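PDB 5E7T: minor structural protein 5 from Lactococcus phage Tuc2009, which probably serves as an accessory baseplate protein whose galactose-binding-like domain may bind saccharides on the surface of the host cell. Local coordinates for residues B[8-12]-B[224-229]; B[24-28]-B[202-206]; B[260-264]-B[274-278]; B[198-202]-B[266-271]; B[86-90]-B[141-145]. All coordinates share one frame; numbering follows the deposited sequence.

Interaction 1. Residues B[8-12]-B[224-229]; sequences HTAYA and YDWDEM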
# COMPACT_ATOMS: atom_id res chain seq x y z
N HIS B 8 -60.42 -36.67 -3.11
CA HIS B 8 -60.12 -36.34 -1.72
C HIS B 8 -58.69 -36.64 -1.39
O HIS B 8 -58.25 -37.78 -1.54
CB HIS B 8 -61.09 -37.03 -0.76
CG HIS B 8 -62.52 -36.66 -1.00
ND1 HIS B 8 -63.39 -37.55 -1.59
CD2 HIS B 8 -63.15 -35.48 -0.82
CE1 HIS B 8 -64.54 -36.90 -1.71
NE2 HIS B 8 -64.44 -35.65 -1.24
N THR B 9 -57.95 -35.61 -0.95
CA THR B 9 -56.53 -35.68 -0.60
C THR B 9 -56.30 -35.40 0.89
O THR B 9 -56.92 -34.50 1.46
CB THR B 9 -55.72 -34.79 -1.52
OG1 THR B 9 -56.33 -34.75 -2.82
CG2 THR B 9 -54.29 -35.25 -1.65
N ALA B 10 -55.43 -36.22 1.53
CA ALA B 10 -55.07 -36.14 2.95
C ALA B 10 -53.60 -36.51 3.14
O ALA B 10 -53.04 -37.25 2.34
CB ALA B 10 -55.96 -37.03 3.79
N TYR B 11 -52.97 -35.99 4.21
CA TYR B 11 -51.55 -36.18 4.48
C TYR B 11 -51.28 -36.83 5.84
O TYR B 11 -52.11 -36.72 6.75
CB TYR B 11 -50.83 -34.82 4.33
CG TYR B 11 -50.98 -34.21 2.95
CD1 TYR B 11 -52.10 -33.44 2.63
CD2 TYR B 11 -50.03 -34.43 1.96
CE1 TYR B 11 -52.29 -32.95 1.34
CE2 TYR B 11 -50.20 -33.92 0.67
CZ TYR B 11 -51.34 -33.19 0.36
OH TYR B 11 -51.52 -32.69 -0.91
N ALA B 12 -50.14 -37.55 5.97
CA ALA B 12 -49.73 -38.26 7.19
C ALA B 12 -48.22 -38.45 7.26
O ALA B 12 -47.52 -38.15 6.29
CB ALA B 12 -50.40 -39.62 7.26
N TYR B 224 -58.59 -43.58 2.84
CA TYR B 224 -57.58 -43.15 1.88
C TYR B 224 -56.61 -44.26 1.42
O TYR B 224 -56.43 -45.27 2.11
CB TYR B 224 -56.78 -41.98 2.51
CG TYR B 224 -57.60 -40.74 2.75
CD1 TYR B 224 -57.75 -39.77 1.76
CD2 TYR B 224 -58.23 -40.53 3.97
CE1 TYR B 224 -58.53 -38.63 1.98
CE2 TYR B 224 -59.01 -39.39 4.20
CZ TYR B 224 -59.16 -38.45 3.20
OH TYR B 224 -59.91 -37.31 3.41
N ASP B 225 -55.96 -44.04 0.25
CA ASP B 225 -54.93 -44.92 -0.31
C ASP B 225 -53.61 -44.19 -0.07
O ASP B 225 -53.34 -43.15 -0.69
CB ASP B 225 -55.17 -45.22 -1.80
CG ASP B 225 -56.44 -46.01 -2.10
OD1 ASP B 225 -56.62 -47.11 -1.51
OD2 ASP B 225 -57.22 -45.56 -2.98
N TRP B 226 -52.82 -44.68 0.89
CA TRP B 226 -51.58 -44.05 1.35
C TRP B 226 -50.29 -44.44 0.63
O TRP B 226 -49.90 -45.61 0.65
CB TRP B 226 -51.42 -44.30 2.84
CG TRP B 226 -52.53 -43.70 3.63
CD1 TRP B 226 -53.67 -44.32 4.05
CD2 TRP B 226 -52.67 -42.32 3.99
NE1 TRP B 226 -54.48 -43.43 4.71
CE2 TRP B 226 -53.90 -42.18 4.66
CE3 TRP B 226 -51.86 -41.18 3.82
CZ2 TRP B 226 -54.34 -40.96 5.17
CZ3 TRP B 226 -52.32 -39.97 4.30
CH2 TRP B 226 -53.53 -39.87 4.98
N ASP B 227 -49.60 -43.43 0.06
CA ASP B 227 -48.34 -43.57 -0.66
C ASP B 227 -47.28 -42.64 -0.08
O ASP B 227 -47.62 -41.57 0.41
CB ASP B 227 -48.53 -43.19 -2.14
CG ASP B 227 -49.33 -44.13 -3.01
OD1 ASP B 227 -49.29 -45.36 -2.75
OD2 ASP B 227 -49.91 -43.66 -4.01
N GLU B 228 -45.98 -43.03 -0.20
CA GLU B 228 -44.87 -42.19 0.25
C GLU B 228 -44.67 -41.14 -0.82
O GLU B 228 -44.47 -41.50 -1.99
CB GLU B 228 -43.58 -43.01 0.44
CG GLU B 228 -42.57 -42.33 1.36
CD GLU B 228 -41.14 -42.84 1.40
OE1 GLU B 228 -40.90 -44.02 1.05
OE2 GLU B 228 -40.25 -42.05 1.80
N MET B 229 -44.75 -39.84 -0.45
CA MET B 229 -44.60 -38.79 -1.45
C MET B 229 -43.19 -38.74 -2.01
O MET B 229 -42.23 -38.81 -1.24
CB MET B 229 -45.02 -37.42 -0.94
CG MET B 229 -46.36 -37.39 -0.29
SD MET B 229 -47.05 -35.73 -0.24
CE MET B 229 -45.66 -34.79 0.59
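Ala10 sets its methyl over one face of the Tyr224 ring: CB lies 3.6 Å from the ring centroid and only 16° off the normal, the geometry of a CH-pi contact, while His8 O lies at the edge of that ring. The same CB also touches Trp226 CH2 at 3.9 Å, so the small side chain is shared by two aromatics. Ala10 O comes to 3.4 Å from Trp226 CZ3, and Ala12 CB meets Trp226 CZ3 at 3.5 Å, approaching obliquely. On the reverse face of strand 8-12, Tyr11 and Met229 cross at about a right angle. Here Met229 SD lies 3.7 Å from Tyr11 CE2 and 87° off the ring normal, a Met-aromatic contact. In Met229, CG opposite the carbonyl carbon and a nearly extended second torsion carry SD out to that ring edge.

No hydrogen bond joins 8-12 to 225-228. Strand 206-210 runs between them as the middle of a three-stranded antiparallel sheet, and the flanking strands diverge by 54°. Tyr224 OH bonds to Ser218 O and Trp226 NE1 to Ser221 O. The direct contact is therefore largely methyl, sulfur and ring carbon, with two backbone carbonyls against the rings; the phenol and indole donors are satisfied by carbonyls of the loop before Tyr224.

Interaction 2. Residues B[24-28]-B[202-206]; sequences VYPNL and DWPKF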
# COMPACT_ATOMS: atom_id res chain seq x y z
N VAL B 24 -56.00 -31.33 5.66
CA VAL B 24 -55.46 -30.04 5.22
C VAL B 24 -53.93 -29.96 5.39
O VAL B 24 -53.44 -30.23 6.48
CB VAL B 24 -56.21 -28.86 5.88
CG1 VAL B 24 -56.23 -29.00 7.40
CG2 VAL B 24 -55.62 -27.53 5.48
N TYR B 25 -53.19 -29.60 4.31
CA TYR B 25 -51.72 -29.49 4.33
C TYR B 25 -51.30 -28.39 5.31
O TYR B 25 -51.94 -27.33 5.34
CB TYR B 25 -51.15 -29.22 2.92
CG TYR B 25 -49.69 -29.60 2.76
CD1 TYR B 25 -49.31 -30.93 2.72
CD2 TYR B 25 -48.71 -28.63 2.61
CE1 TYR B 25 -47.97 -31.30 2.56
CE2 TYR B 25 -47.36 -28.99 2.45
CZ TYR B 25 -47.00 -30.32 2.42
OH TYR B 25 -45.70 -30.72 2.26
N PRO B 26 -50.24 -28.62 6.13
CA PRO B 26 -49.89 -27.62 7.13
C PRO B 26 -49.35 -26.32 6.57
O PRO B 26 -48.65 -26.30 5.56
CB PRO B 26 -48.88 -28.35 8.03
CG PRO B 26 -48.36 -29.42 7.25
CD PRO B 26 -49.42 -29.83 6.29
N ASN B 27 -49.73 -25.23 7.24
CA ASN B 27 -49.27 -23.88 6.97
C ASN B 27 -48.11 -23.57 7.91
O ASN B 27 -48.07 -24.08 9.03
CB ASN B 27 -50.40 -22.89 7.23
CG ASN B 27 -51.44 -22.82 6.17
OD1 ASN B 27 -51.14 -22.76 4.98
ND2 ASN B 27 -52.68 -22.71 6.59
N LEU B 28 -47.18 -22.71 7.45
CA LEU B 28 -46.02 -22.28 8.25
C LEU B 28 -46.44 -21.35 9.41
O LEU B 28 -47.42 -20.62 9.31
CB LEU B 28 -44.97 -21.58 7.37
CG LEU B 28 -44.05 -22.46 6.56
CD1 LEU B 28 -43.32 -21.64 5.52
CD2 LEU B 28 -43.06 -23.22 7.45
N ASP B 202 -39.74 -31.69 8.60
CA ASP B 202 -40.93 -31.10 9.22
C ASP B 202 -42.21 -31.23 8.42
O ASP B 202 -43.28 -30.98 8.97
CB ASP B 202 -40.68 -29.61 9.56
CG ASP B 202 -39.57 -29.37 10.56
OD1 ASP B 202 -39.53 -30.09 11.58
OD2 ASP B 202 -38.75 -28.44 10.33
N TRP B 203 -42.13 -31.60 7.14
CA TRP B 203 -43.33 -31.70 6.31
C TRP B 203 -43.93 -33.11 6.24
O TRP B 203 -43.17 -34.07 6.41
CB TRP B 203 -43.04 -31.17 4.90
CG TRP B 203 -42.65 -29.73 4.87
CD1 TRP B 203 -41.39 -29.22 4.83
CD2 TRP B 203 -43.54 -28.59 4.94
NE1 TRP B 203 -41.43 -27.85 4.83
CE2 TRP B 203 -42.74 -27.43 4.88
CE3 TRP B 203 -44.94 -28.45 5.03
CZ2 TRP B 203 -43.28 -26.14 4.94
CZ3 TRP B 203 -45.48 -27.17 5.08
CH2 TRP B 203 -44.65 -26.03 5.01
N PRO B 204 -45.26 -33.26 5.92
CA PRO B 204 -45.83 -34.61 5.77
C PRO B 204 -45.06 -35.45 4.76
O PRO B 204 -44.63 -34.91 3.73
CB PRO B 204 -47.24 -34.32 5.25
CG PRO B 204 -47.57 -32.98 5.76
CD PRO B 204 -46.29 -32.22 5.71
N LYS B 205 -44.87 -36.76 5.08
CA LYS B 205 -44.14 -37.75 4.28
C LYS B 205 -45.01 -38.60 3.35
O LYS B 205 -44.51 -39.06 2.31
CB LYS B 205 -43.29 -38.66 5.18
CG LYS B 205 -41.93 -38.06 5.52
CD LYS B 205 -41.34 -38.61 6.82
CE LYS B 205 -40.28 -37.67 7.40
NZ LYS B 205 -40.89 -36.58 8.20
N PHE B 206 -46.29 -38.81 3.74
CA PHE B 206 -47.26 -39.65 3.01
C PHE B 206 -48.51 -38.90 2.56
O PHE B 206 -49.00 -38.02 3.27
CB PHE B 206 -47.63 -40.90 3.84
CG PHE B 206 -46.43 -41.72 4.28
CD1 PHE B 206 -45.73 -41.39 5.43
CD2 PHE B 206 -45.98 -42.79 3.51
CE1 PHE B 206 -44.59 -42.10 5.81
CE2 PHE B 206 -44.84 -43.51 3.89
CZ PHE B 206 -44.15 -43.16 5.04
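With CG opposite the backbone N (chi1 -158°), Tyr25 swings its ring toward the 202-206 segment, and Trp203, with CG opposite the carbonyl carbon (chi1 -62°), sends its indole back to meet it. The two planes end within 4° of each other, yet the Tyr25 ring and the six-membered ring of Trp203 have centroids 5.5 Å apart, so they are slid past one another and hardly overlap. Their meeting point is Tyr25 CE2 against Trp203 CE3, at 3.6 Å. The opposite flank of the phenol belongs to Pro204, whose CG approaches Tyr25 CE1 to 3.6 Å, and Pro204 CG is also 3.7 Å from Pro26 CD. Pro26 CD in turn lies over one face of its neighbour's ring, Tyr25.

Both segments are irregular. They are the run that follows strand 8-12 and the approach to strand 206-210, which enters its sheet through a classic beta bulge where Lys205 and Phe206 both face Ala12. No hydrogen bond joins the two segments. Pro239 and Arg232 pack on both Tyr25 and Trp203, tying the loops to the neighbouring sheet, and the Tyr11 ring meets Tyr25 edge-to-face. At the far end of the indole, Pro26 O sits in its plane at the edge, 3.3 Å from Trp203 CZ3, and the Leu28 side chain crosses that of Trp203 at about a right angle, Leu28 CD2 lying 3.9 Å from Trp203 CZ2.

Interaction 3. Residues B[260-264]-B[274-278]; sequences NVQVS and KSESV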
# COMPACT_ATOMS: atom_id res chain seq x y z
N ASN B 260 -47.50 -18.82 -9.52
CA ASN B 260 -46.24 -19.47 -9.88
C ASN B 260 -46.15 -20.77 -9.11
O ASN B 260 -46.40 -20.81 -7.91
CB ASN B 260 -45.02 -18.68 -9.52
CG ASN B 260 -44.85 -17.37 -10.16
OD1 ASN B 260 -44.51 -17.27 -11.35
ND2 ASN B 260 -44.86 -16.37 -9.30
N VAL B 261 -45.73 -21.81 -9.79
CA VAL B 261 -45.58 -23.15 -9.24
C VAL B 261 -44.22 -23.69 -9.65
O VAL B 261 -43.73 -23.44 -10.76
CB VAL B 261 -46.78 -24.10 -9.58
CG1 VAL B 261 -47.11 -24.09 -11.06
CG2 VAL B 261 -46.58 -25.53 -9.08
N GLN B 262 -43.59 -24.36 -8.70
CA GLN B 262 -42.32 -25.03 -8.85
C GLN B 262 -42.44 -26.31 -8.01
O GLN B 262 -43.21 -26.32 -7.04
CB GLN B 262 -41.13 -24.13 -8.46
CG GLN B 262 -41.28 -23.41 -7.14
CD GLN B 262 -40.19 -22.43 -6.82
OE1 GLN B 262 -39.23 -22.24 -7.59
NE2 GLN B 262 -40.30 -21.82 -5.64
N VAL B 263 -41.79 -27.41 -8.45
CA VAL B 263 -41.84 -28.72 -7.79
C VAL B 263 -40.43 -29.16 -7.44
O VAL B 263 -39.49 -28.83 -8.16
CB VAL B 263 -42.53 -29.80 -8.69
CG1 VAL B 263 -42.67 -31.15 -7.98
CG2 VAL B 263 -43.88 -29.31 -9.24
N SER B 264 -40.29 -29.90 -6.34
CA SER B 264 -39.03 -30.52 -5.93
C SER B 264 -39.26 -32.04 -5.78
O SER B 264 -40.41 -32.47 -5.76
CB SER B 264 -38.53 -29.91 -4.63
OG SER B 264 -39.26 -30.45 -3.55
N LYS B 274 -35.39 -26.78 -5.96
CA LYS B 274 -36.71 -26.61 -6.59
C LYS B 274 -36.56 -26.48 -8.11
O LYS B 274 -35.53 -25.99 -8.59
CB LYS B 274 -37.47 -25.43 -5.97
CG LYS B 274 -37.79 -25.60 -4.49
CD LYS B 274 -38.67 -24.47 -3.96
CE LYS B 274 -38.04 -23.58 -2.90
NZ LYS B 274 -38.82 -22.31 -2.73
N SER B 275 -37.55 -26.95 -8.87
CA SER B 275 -37.56 -26.84 -10.34
C SER B 275 -37.69 -25.38 -10.78
O SER B 275 -37.96 -24.49 -9.97
CB SER B 275 -38.74 -27.61 -10.93
OG SER B 275 -39.93 -26.85 -10.79
N GLU B 276 -37.54 -25.16 -12.09
CA GLU B 276 -37.70 -23.85 -12.71
C GLU B 276 -39.17 -23.51 -12.53
O GLU B 276 -39.99 -24.42 -12.59
CB GLU B 276 -37.34 -23.95 -14.18
CG GLU B 276 -37.23 -22.62 -14.89
CD GLU B 276 -36.71 -22.73 -16.31
OE1 GLU B 276 -36.22 -23.83 -16.69
OE2 GLU B 276 -36.76 -21.71 -17.03
N SER B 277 -39.51 -22.26 -12.19
CA SER B 277 -40.92 -21.94 -11.95
C SER B 277 -41.70 -21.87 -13.27
O SER B 277 -41.11 -21.65 -14.32
CB SER B 277 -41.09 -20.66 -11.15
OG SER B 277 -40.90 -19.52 -11.98
N VAL B 278 -43.00 -22.13 -13.20
CA VAL B 278 -43.90 -22.03 -14.34
C VAL B 278 -45.05 -21.13 -13.91
O VAL B 278 -45.47 -21.19 -12.75
CB VAL B 278 -44.31 -23.41 -14.94
CG1 VAL B 278 -45.49 -24.04 -14.21
CG2 VAL B 278 -44.61 -23.29 -16.42
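An antiparallel sheet edge is completed here, where strand 258-265 meets the chain leading into strand 278-281, the outermost strand, within this chain, of a four-stranded sheet. Val261 and Val278 form a hydrogen-bonded pair: Val261 N reaches Val278 O at 3.0 Å, and Val278 N returns to Val261 O at 2.9 Å. Their side chains lie side by side and point the same way, with Val261 CG1 3.5 Å from Val278 CG1.

Beyond this pair the regular ladder stops, and Ser275 continues the grip. Its N bonds to Val263 O at 2.8 Å, while Val263 N finds the side-chain oxygen, Ser275 OG, at 3.0 Å in a nearly straight bond (169°) in place of a backbone carbonyl. A first torsion of 79°, which sets OG between the backbone N and the carbonyl carbon, brings it under that N-H. The same hydroxyl donates to Glu276 O at 3.0 Å, from above the carbonyl plane. Ser275 OG is thus acceptor and donor at once, which is consistent with a fixed hydroxyl rotation.

Val261 and Val263 pack on Val233 and Tyr231 of strand 231-235. Two chains of Minor structural protein 4 also pack here: Ile124 of one lies on both Val261 and Val278 and its Trp126 on Val263; in the second, Glu43 bonds to Ser277 OG and Lys24 to Ser277 O. Lys274 makes a cation-pi contact with Tyr234. The chemistry implies a divided edge: backbone and serine bonds hold the chain to its own sheet, while valine carbon and Ser277 also engage the partner chains.

Interaction 4. Residues B[198-202]-B[266-271]; sequences VTTAD and INGNVE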
# COMPACT_ATOMS: atom_id res chain seq x y z
N VAL B 198 -37.85 -24.07 9.57
CA VAL B 198 -38.36 -25.27 8.89
C VAL B 198 -37.26 -26.00 8.07
O VAL B 198 -36.36 -25.39 7.50
CB VAL B 198 -39.64 -24.94 8.04
CG1 VAL B 198 -39.32 -24.07 6.84
CG2 VAL B 198 -40.40 -26.19 7.63
N THR B 199 -37.32 -27.34 8.09
CA THR B 199 -36.45 -28.27 7.38
C THR B 199 -37.35 -29.22 6.56
O THR B 199 -38.57 -29.21 6.73
CB THR B 199 -35.61 -29.08 8.39
OG1 THR B 199 -36.47 -29.97 9.11
CG2 THR B 199 -34.84 -28.21 9.34
N THR B 200 -36.74 -30.07 5.71
CA THR B 200 -37.43 -31.06 4.87
C THR B 200 -38.22 -32.03 5.74
O THR B 200 -39.38 -32.30 5.44
CB THR B 200 -36.42 -31.75 3.91
OG1 THR B 200 -35.83 -30.75 3.06
CG2 THR B 200 -37.05 -32.85 3.07
N ALA B 201 -37.61 -32.49 6.85
CA ALA B 201 -38.19 -33.44 7.83
C ALA B 201 -39.53 -33.02 8.41
O ALA B 201 -40.35 -33.89 8.69
CB ALA B 201 -37.20 -33.67 8.95
N ASP B 202 -39.74 -31.69 8.60
CA ASP B 202 -40.93 -31.10 9.22
C ASP B 202 -42.21 -31.23 8.42
O ASP B 202 -43.28 -30.98 8.97
CB ASP B 202 -40.68 -29.61 9.56
CG ASP B 202 -39.57 -29.37 10.56
OD1 ASP B 202 -39.53 -30.09 11.58
OD2 ASP B 202 -38.75 -28.44 10.33
N ILE B 266 -38.54 -35.57 -3.51
CA ILE B 266 -38.23 -36.08 -2.18
C ILE B 266 -37.73 -37.52 -2.29
O ILE B 266 -38.23 -38.31 -3.10
CB ILE B 266 -39.46 -35.96 -1.25
CG1 ILE B 266 -40.06 -34.53 -1.28
CG2 ILE B 266 -39.18 -36.46 0.18
CD1 ILE B 266 -39.18 -33.38 -0.84
N ASN B 267 -36.71 -37.84 -1.49
CA ASN B 267 -36.07 -39.15 -1.48
C ASN B 267 -35.58 -39.43 -0.05
O ASN B 267 -34.37 -39.45 0.20
CB ASN B 267 -34.94 -39.13 -2.51
CG ASN B 267 -34.33 -40.45 -2.87
OD1 ASN B 267 -34.51 -40.95 -3.98
ND2 ASN B 267 -33.47 -40.96 -2.00
N GLY B 268 -36.53 -39.57 0.87
CA GLY B 268 -36.29 -39.82 2.28
C GLY B 268 -35.50 -38.73 2.98
O GLY B 268 -34.31 -38.92 3.27
N ASN B 269 -36.14 -37.59 3.24
CA ASN B 269 -35.54 -36.40 3.89
C ASN B 269 -34.38 -35.76 3.08
O ASN B 269 -33.74 -34.83 3.58
CB ASN B 269 -35.16 -36.63 5.36
CG ASN B 269 -36.29 -36.42 6.36
OD1 ASN B 269 -37.48 -36.26 6.00
ND2 ASN B 269 -35.96 -36.46 7.64
N VAL B 270 -34.17 -36.21 1.82
CA VAL B 270 -33.26 -35.58 0.87
C VAL B 270 -34.16 -34.94 -0.21
O VAL B 270 -34.82 -35.64 -0.98
CB VAL B 270 -32.15 -36.49 0.29
CG1 VAL B 270 -31.33 -35.74 -0.75
CG2 VAL B 270 -31.24 -37.00 1.40
N GLU B 271 -34.24 -33.62 -0.19
CA GLU B 271 -35.06 -32.86 -1.12
C GLU B 271 -34.16 -32.24 -2.18
O GLU B 271 -33.12 -31.66 -1.85
CB GLU B 271 -35.83 -31.76 -0.36
CG GLU B 271 -36.78 -30.96 -1.24
CD GLU B 271 -37.71 -29.96 -0.58
OE1 GLU B 271 -37.72 -29.82 0.67
OE2 GLU B 271 -38.43 -29.29 -1.35
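Thr200 and Glu271 form the tight part of this contact. Thr200 OG1 donates to Glu271 OE1 at 3.2 Å and meets the lone pair that faces away from the other carboxylate oxygen. The two side chains cross at a slant, so carbon closes in beside the bond: Thr200 CG2 lies 3.8 Å from Glu271 CB. Glu271 starts with CG opposite its backbone N (chi1 -176°) and stays extended beyond, which carries its carboxylate along to the threonine hydroxyl. Ile266 CD1 adds a marginal touch on Thr200 CG2 at 4.5 Å.

The outer part is looser in its bonding rather than its spacing, and lies at the surface. There the amide of exposed Asn269 leans on Ala201, with Asn269 ND2 3.3 Å from Ala201 CB, but no hydrogen bond links the pair. Each loop is also braced from within: Asn267 N bonds to Val270 O at 2.9 Å in the turn, and Thr199 N to Asp202 OD2 at 2.9 Å beside the helix-like bend at 200-202.

Glu271 OE2 has its own partners, Ser264 OG and Tyr234 OH, and Arg232 makes a long, weak ion pair with OE1. With hydroxyl donors on both oxygens and a cation nearby, the carboxylate is probably kept ionised, and it couples the 198-202 loop to the neighbouring sheet.

Interaction 5. Residues B[86-90]-B[141-145]; sequences YTMSV and ITQTS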
# COMPACT_ATOMS: atom_id res chain seq x y z
N TYR B 86 -56.35 -14.64 10.67
CA TYR B 86 -55.17 -15.33 11.19
C TYR B 86 -55.68 -16.28 12.24
O TYR B 86 -56.65 -15.94 12.92
CB TYR B 86 -54.16 -14.35 11.78
CG TYR B 86 -53.40 -13.58 10.72
CD1 TYR B 86 -54.00 -12.52 10.04
CD2 TYR B 86 -52.08 -13.89 10.43
CE1 TYR B 86 -53.31 -11.82 9.05
CE2 TYR B 86 -51.37 -13.19 9.45
CZ TYR B 86 -51.99 -12.15 8.77
OH TYR B 86 -51.32 -11.45 7.80
N THR B 87 -55.12 -17.50 12.33
CA THR B 87 -55.58 -18.49 13.28
C THR B 87 -54.48 -18.82 14.28
O THR B 87 -53.35 -19.12 13.88
CB THR B 87 -56.18 -19.72 12.57
OG1 THR B 87 -57.25 -19.31 11.72
CG2 THR B 87 -56.70 -20.77 13.54
N MET B 88 -54.82 -18.76 15.58
CA MET B 88 -53.91 -19.09 16.66
C MET B 88 -54.30 -20.44 17.22
O MET B 88 -55.49 -20.70 17.34
CB MET B 88 -53.95 -18.03 17.74
CG MET B 88 -53.32 -16.74 17.32
SD MET B 88 -53.31 -15.59 18.70
CE MET B 88 -51.73 -16.06 19.48
N SER B 89 -53.32 -21.29 17.51
CA SER B 89 -53.46 -22.67 18.04
C SER B 89 -52.35 -22.86 19.09
O SER B 89 -51.24 -22.38 18.88
CB SER B 89 -53.33 -23.72 16.94
OG SER B 89 -52.93 -23.17 15.68
N VAL B 90 -52.66 -23.51 20.24
CA VAL B 90 -51.69 -23.71 21.32
C VAL B 90 -52.15 -24.83 22.24
O VAL B 90 -53.36 -25.02 22.42
CB VAL B 90 -51.43 -22.38 22.09
CG1 VAL B 90 -52.69 -21.87 22.81
CG2 VAL B 90 -50.27 -22.50 23.06
N ILE B 141 -56.16 -25.23 22.32
CA ILE B 141 -57.07 -24.09 22.19
C ILE B 141 -56.82 -23.40 20.86
O ILE B 141 -55.68 -23.11 20.54
CB ILE B 141 -56.94 -23.14 23.42
CG1 ILE B 141 -57.07 -23.92 24.74
CG2 ILE B 141 -57.99 -22.03 23.36
CD1 ILE B 141 -56.45 -23.30 25.86
N THR B 142 -57.88 -23.17 20.06
CA THR B 142 -57.79 -22.53 18.74
C THR B 142 -58.75 -21.34 18.64
O THR B 142 -59.80 -21.33 19.29
CB THR B 142 -57.99 -23.54 17.59
OG1 THR B 142 -59.38 -23.82 17.39
CG2 THR B 142 -57.22 -24.84 17.79
N GLN B 143 -58.39 -20.32 17.84
CA GLN B 143 -59.19 -19.11 17.62
C GLN B 143 -58.76 -18.39 16.35
O GLN B 143 -57.57 -18.12 16.17
CB GLN B 143 -59.08 -18.17 18.83
CG GLN B 143 -59.80 -16.84 18.72
CD GLN B 143 -61.29 -16.94 18.87
OE1 GLN B 143 -61.81 -17.23 19.96
NE2 GLN B 143 -61.99 -16.60 17.81
N THR B 144 -59.73 -18.07 15.46
CA THR B 144 -59.46 -17.30 14.25
C THR B 144 -59.80 -15.87 14.58
O THR B 144 -60.81 -15.61 15.23
CB THR B 144 -60.23 -17.84 13.04
OG1 THR B 144 -59.94 -19.24 12.86
CG2 THR B 144 -59.88 -17.09 11.78
N SER B 145 -58.92 -14.94 14.19
CA SER B 145 -59.06 -13.52 14.43
C SER B 145 -59.09 -12.72 13.12
O SER B 145 -58.35 -13.05 12.20
CB SER B 145 -57.91 -13.03 15.30
OG SER B 145 -57.97 -13.61 16.59
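Thr87 OG1 is gripped from two directions: Thr144 OG1 lies 2.9 Å away across the strands, and Gly185 O accepts a hydrogen bond from the Thr87 hydroxyl. The assignment of the proton on Thr144 is not settled, since Ser186 O is a further, weak partner. The site belongs to a pair of antiparallel strands, 85-98 and 139-146, within a five-stranded sheet of the BppA domain; its family kinship is consistent with a galactose-binding-like beta-sandwich.

The register is unbroken over five pairs. Tyr86 with Ser145, Met88 with Gln143 and Val90 with Ile141 are hydrogen-bonded pairs; Thr87 with Thr144 and Ser89 with Thr142 are non-hydrogen-bonded ones. Met88 N reaches Gln143 O at 2.9 Å, and Ser145 N reaches Tyr86 O at 2.8 Å, both nearly straight at 174°. The CA of a residue in a non-hydrogen-bonded pair points at a carbonyl of a neighbouring hydrogen-bonded pair, as Thr142 CA at Met88 O (3.3 Å).

Tyr86, Met88 and Ile141 lie on the face that meets strand 121-126 of the second sheet, where Cys123 and Ile125 pack on them. Thr87, Ser89, Thr142 and Thr144 occupy the other face. Strand 139-146 is outermost within its chain, but Ile141 and Thr142 pair antiparallel with a strand of another chain, so the sheet runs on across the interface. Gln143 NE2 folds back to Thr144 O at 3.0 Å, and that acceptor lies only 4° out of the amide plane.

How the interactions relate
Interactions 1, 2, 3 and 5 are buried, whereas interaction 4 is a surface contact. Interactions 3 and 5 pair antiparallel chains mainly through backbone bonds, helped in interaction 3 by a serine hydroxyl, and both lie against other chains. Interactions 1 and 2 instead rely on aromatic and aliphatic carbon without direct hydrogen bonds. They adjoin, with centres about 11 Å apart: Met229 N probably bonds to Lys205 O and Ala12 O to Phe206 N. Interaction 4 shares Asp202 with interaction 2 and touches interaction 3 through its glutamate, a hydroxyl-carboxylate bridge between strand 258-265 and a loop. Interaction 5 stands apart in the BppA domain, with its nearest atoms about 8 Å from interaction 2.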